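Local atomic coordinates of DNA-entry nuclease (Competence-specific nuclease) (Streptococcus agalactiae ILRI112, PDB entry 4QGO), a protein that probably hydrolyses DNA, and perhaps RNA, without sequence specificity, as a virulence-associated nuclease of the His-Me finger (beta-beta-alpha) class. Residues A[90-93]-A[94-97]; A[214-217]-A[218-221]. The protein carries 1 engineered substitution. All coordinates share one frame; numbering follows the deposited sequence.

Overall arrangement
Both contacts are tight reversals of the chain near the surface, partly buried, and each brings together neighbours in sequence. They differ in chemistry. Interaction 1 lies in a loop without helix or strand and packs against the two-stranded sheet 108-112/135-139; its side chains do the work, with a lysine chain and a proline on an indole, helped by a single weak backbone bond. Interaction 2 closes the separate hairpin of strands 213-215 and 222-224 and is almost wholly polar, built from backbone N-H groups, a carboxylate, a hydroxyl and a water. Their centres are about 11 Å apart, and they meet where the H96 side chain packs on the backbone of T219 to E221.

Interaction 1 of 2, residues A[90-93]-A[94-97]; sequences WKPL and GWHQ
K91 lies over one face of the W95 indole, and this aliphatic-on-aromatic contact is the main side-chain meeting of residues 90-97. K91 CD sits 3.6 Å from the centroid of the W95 five-membered ring and only 10° from the ring normal, a CH-pi contact. Further along, K91 CE reaches W95 NE1 at 3.4 Å, while CB and CG follow the ring near W95 CG and CD1. A bend at chi2 (-61°) turns the lysine chain so that CD comes over the ring. P92 adds an apolar touch at the six-membered side of the same indole, its CG lying 3.6 Å from W95 CE3 and its CD close by; the proline approaches at a slant.

The backbone here makes a type II beta turn from P92 to W95, with L93 and G94 at its two central positions. G94 takes the positive phi that this turn type expects at its third residue, a conformation that glycine adopts readily. The turn is closed by W95 N donating to P92 O, a weak bond of 3.3 Å, and the same oxygen also packs 3.3 Å from W95 CB. By reversing the chain over so few residues, the turn brings the indole back alongside K91 and P92.

Polar and packing partners beyond the turn tie it to the two-stranded sheet, whose strands probably belong to the beta-beta-alpha motif of this family. L93 O is hydrogen-bonded to T137 OG1, P92 and W95 both touch T137, and W95 also packs on V108 and K110.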
loop_
_atom_site.group_PDB
_atom_site.type_symbol
_atom_site.label_atom_id
_atom_site.label_comp_id
_atom_site.label_asym_id
_atom_site.label_seq_id
_atom_site.Cartn_x
_atom_site.Cartn_y
_atom_site.Cartn_z
ATOM N N TRP A 90 -18.728 -4.543 5.950
ATOM C CA TRP A 90 -17.931 -5.190 4.912
ATOM C C TRP A 90 -16.489 -5.366 5.383
ATOM O O TRP A 90 -15.930 -4.480 6.016
ATOM C CB TRP A 90 -17.973 -4.372 3.614
ATOM C CG TRP A 90 -17.213 -5.011 2.482
ATOM C CD1 TRP A 90 -17.694 -5.903 1.567
ATOM C CD2 TRP A 90 -15.833 -4.806 2.152
ATOM N NE1 TRP A 90 -16.700 -6.272 0.694
ATOM C CE2 TRP A 90 -15.547 -5.611 1.032
ATOM C CE3 TRP A 90 -14.812 -4.027 2.702
ATOM C CZ2 TRP A 90 -14.284 -5.656 0.447
ATOM C CZ3 TRP A 90 -13.564 -4.065 2.115
ATOM C CH2 TRP A 90 -13.310 -4.876 1.003
ATOM N N LYS A 91 -15.905 -6.516 5.071
ATOM C CA LYS A 91 -14.505 -6.766 5.404
ATOM C C LYS A 91 -13.760 -7.262 4.170
ATOM O O LYS A 91 -14.313 -8.005 3.366
ATOM C CB LYS A 91 -14.405 -7.812 6.518
ATOM C CG LYS A 91 -14.966 -7.361 7.864
ATOM C CD LYS A 91 -14.223 -6.140 8.407
ATOM C CE LYS A 91 -14.557 -5.882 9.879
ATOM N NZ LYS A 91 -16.010 -5.615 10.106
ATOM N N PRO A 92 -12.489 -6.856 4.018
ATOM C CA PRO A 92 -11.702 -7.319 2.874
ATOM C C PRO A 92 -11.363 -8.809 2.933
ATOM O O PRO A 92 -11.604 -9.487 3.952
ATOM C CB PRO A 92 -10.427 -6.456 2.948
ATOM C CG PRO A 92 -10.294 -6.110 4.405
ATOM C CD PRO A 92 -11.724 -5.966 4.914
ATOM N N LEU A 93 -10.804 -9.316 1.842
ATOM C CA LEU A 93 -10.433 -10.717 1.740
ATOM C C LEU A 93 -9.402 -11.081 2.800
ATOM O O LEU A 93 -8.457 -10.318 3.041
ATOM C CB LEU A 93 -9.872 -11.011 0.348
ATOM C CG LEU A 93 -10.833 -10.772 -0.813
ATOM C CD1 LEU A 93 -10.096 -10.952 -2.108
ATOM C CD2 LEU A 93 -12.013 -11.744 -0.726
ATOM N N GLY A 94 -9.577 -12.240 3.440
ATOM C CA GLY A 94 -8.616 -12.719 4.424
ATOM C C GLY A 94 -8.722 -12.097 5.807
ATOM O O GLY A 94 -7.826 -12.272 6.636
ATOM N N TRP A 95 -9.799 -11.361 6.062
ATOM C CA TRP A 95 -9.937 -10.634 7.328
ATOM C C TRP A 95 -10.194 -11.560 8.502
ATOM O O TRP A 95 -11.216 -12.263 8.551
ATOM C CB TRP A 95 -11.071 -9.626 7.243
ATOM C CG TRP A 95 -11.218 -8.747 8.466
ATOM C CD1 TRP A 95 -11.999 -8.981 9.568
ATOM C CD2 TRP A 95 -10.584 -7.480 8.685
ATOM N NE1 TRP A 95 -11.873 -7.938 10.464
ATOM C CE2 TRP A 95 -11.018 -7.001 9.939
ATOM C CE3 TRP A 95 -9.688 -6.700 7.937
ATOM C CZ2 TRP A 95 -10.589 -5.779 10.462
ATOM C CZ3 TRP A 95 -9.262 -5.483 8.457
ATOM C CH2 TRP A 95 -9.710 -5.037 9.706
ATOM N N HIS A 96 -9.269 -11.546 9.454
ATOM C CA HIS A 96 -9.426 -12.303 10.693
ATOM C C HIS A 96 -8.767 -11.536 11.817
ATOM O O HIS A 96 -7.581 -11.696 12.089
ATOM C CB HIS A 96 -8.813 -13.696 10.553
ATOM C CG HIS A 96 -9.526 -14.554 9.558
ATOM N ND1 HIS A 96 -10.772 -15.091 9.804
ATOM C CD2 HIS A 96 -9.192 -14.934 8.303
ATOM C CE1 HIS A 96 -11.165 -15.783 8.750
ATOM N NE2 HIS A 96 -10.227 -15.701 7.824
ATOM N N GLN A 97 -9.547 -10.678 12.453
ATOM C CA GLN A 97 -9.018 -9.815 13.491
ATOM C C GLN A 97 -8.572 -10.600 14.725
ATOM O O GLN A 97 -9.183 -11.609 15.095
ATOM C CB GLN A 97 -10.074 -8.788 13.886
ATOM C CG GLN A 97 -9.582 -7.690 14.821
ATOM C CD GLN A 97 -8.481 -6.846 14.199
ATOM O OE1 GLN A 97 -7.313 -7.232 14.204
ATOM N NE2 GLN A 97 -8.857 -5.693 13.652
#

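Interaction 2 of 2, residues A[214-217]-A[218-221]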
loop_
_atom_site.group_PDB
_atom_site.type_symbol
_atom_site.label_atom_id
_atom_site.label_comp_id
_atom_site.label_asym_id
_atom_site.label_seq_id
_atom_site.Cartn_x
_atom_site.Cartn_y
_atom_site.Cartn_z
ATOM N N THR A 214 2.861 -13.680 13.230
ATOM C CA THR A 214 2.990 -14.100 11.846
ATOM C C THR A 214 1.611 -14.312 11.241
ATOM O O THR A 214 0.641 -14.575 11.940
ATOM C CB THR A 214 3.855 -15.374 11.698
ATOM O OG1 THR A 214 3.309 -16.426 12.503
ATOM C CG2 THR A 214 5.284 -15.086 12.121
ATOM N N MET A 215 1.531 -14.168 9.927
ATOM C CA MET A 215 0.286 -14.365 9.205
ATOM C C MET A 215 0.447 -15.383 8.087
ATOM O O MET A 215 1.464 -15.400 7.403
ATOM C CB MET A 215 -0.198 -13.045 8.602
ATOM C CG MET A 215 -1.540 -13.187 7.887
ATOM S SD MET A 215 -2.069 -11.697 7.027
ATOM C CE MET A 215 -2.661 -10.688 8.375
ATOM N N ASP A 216 -0.561 -16.233 7.914
ATOM C CA ASP A 216 -0.658 -17.100 6.745
ATOM C C ASP A 216 -1.393 -16.290 5.685
ATOM O O ASP A 216 -2.588 -16.018 5.828
ATOM C CB ASP A 216 -1.464 -18.354 7.104
ATOM C CG ASP A 216 -1.526 -19.363 5.967
ATOM O OD1 ASP A 216 -1.205 -19.001 4.817
ATOM O OD2 ASP A 216 -1.908 -20.528 6.221
ATOM N N TYR A 217 -0.679 -15.882 4.635
ATOM C CA TYR A 217 -1.273 -15.009 3.621
ATOM C C TYR A 217 -2.319 -15.723 2.783
ATOM O O TYR A 217 -3.135 -15.080 2.119
ATOM C CB TYR A 217 -0.203 -14.377 2.725
ATOM C CG TYR A 217 0.737 -13.470 3.488
ATOM C CD1 TYR A 217 0.283 -12.281 4.047
ATOM C CD2 TYR A 217 2.073 -13.810 3.655
ATOM C CE1 TYR A 217 1.133 -11.461 4.762
ATOM C CE2 TYR A 217 2.937 -12.995 4.367
ATOM C CZ TYR A 217 2.456 -11.830 4.928
ATOM O OH TYR A 217 3.331 -11.030 5.629
ATOM N N ALA A 218 -2.307 -17.056 2.806
ATOM C CA ALA A 218 -3.335 -17.791 2.091
ATOM C C ALA A 218 -4.722 -17.471 2.644
ATOM O O ALA A 218 -5.659 -17.243 1.882
ATOM C CB ALA A 218 -3.066 -19.303 2.151
ATOM N N THR A 219 -4.844 -17.450 3.975
ATOM C CA THR A 219 -6.137 -17.320 4.649
ATOM C C THR A 219 -6.319 -16.019 5.427
ATOM O O THR A 219 -7.442 -15.605 5.710
ATOM C CB THR A 219 -6.316 -18.458 5.669
ATOM O OG1 THR A 219 -5.200 -18.432 6.567
ATOM C CG2 THR A 219 -6.339 -19.802 4.969
ATOM N N GLY A 220 -5.207 -15.383 5.779
ATOM C CA GLY A 220 -5.243 -14.259 6.694
ATOM C C GLY A 220 -5.204 -14.663 8.162
ATOM O O GLY A 220 -5.286 -13.796 9.023
ATOM N N GLU A 221 -5.054 -15.958 8.447
ATOM C CA GLU A 221 -4.991 -16.427 9.842
ATOM C C GLU A 221 -3.703 -15.969 10.516
ATOM O O GLU A 221 -2.602 -16.152 9.991
ATOM C CB GLU A 221 -5.102 -17.953 9.917
ATOM C CG GLU A 221 -5.071 -18.520 11.335
ATOM C CD GLU A 221 -4.985 -20.037 11.382
ATOM O OE1 GLU A 221 -5.509 -20.608 12.362
ATOM O OE2 GLU A 221 -4.362 -20.652 10.475
HETATM O O HOH W 1 -3.978 -20.622 7.756
#
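The carboxylate of D216 receives A218 N on OD1 from above its plane, 40° out of it, at 3.0 Å, while its other oxygen, OD2, accepts a hydrogen bond from a bound water. The Y217 ring has M215 O over one face, toward the rim, and its hydroxyl is hydrogen-bonded to N208 O. These groups belong to the turn of a beta hairpin joining strands 213-215 and 222-224, where G220 and E221 both face D216 in a G1 beta bulge.

With CG anti to the backbone N (chi1 -176°), the D216 side chain sits where OD1 can reach the amide two residues on, forming an Asx turn. The backbone of D216 is used just as fully. D216 N gives a nearly straight bond to E221 O at 2.9 Å, within the carbonyl plane. D216 O takes two donors: G220 N approaches it almost in line with the carbonyl at 2.7 Å, whereas T219 N comes from well above the carbonyl plane at 3.3 Å. G220 takes the positive phi usual at the first position of such a bulge. M215 CA also makes a CA-H...O contact with E221 O, and M215 CG lies against the G220 backbone.

T219 OG1 accepts from E221 N at 3.1 Å, an ST turn, and donates in turn to the water. That water donates hydrogen bonds to D216 OD2 and E221 OE2, which probably eases the proximity of two acidic groups; the donation to E221 OE2 spans 2.7 Å from the water oxygen.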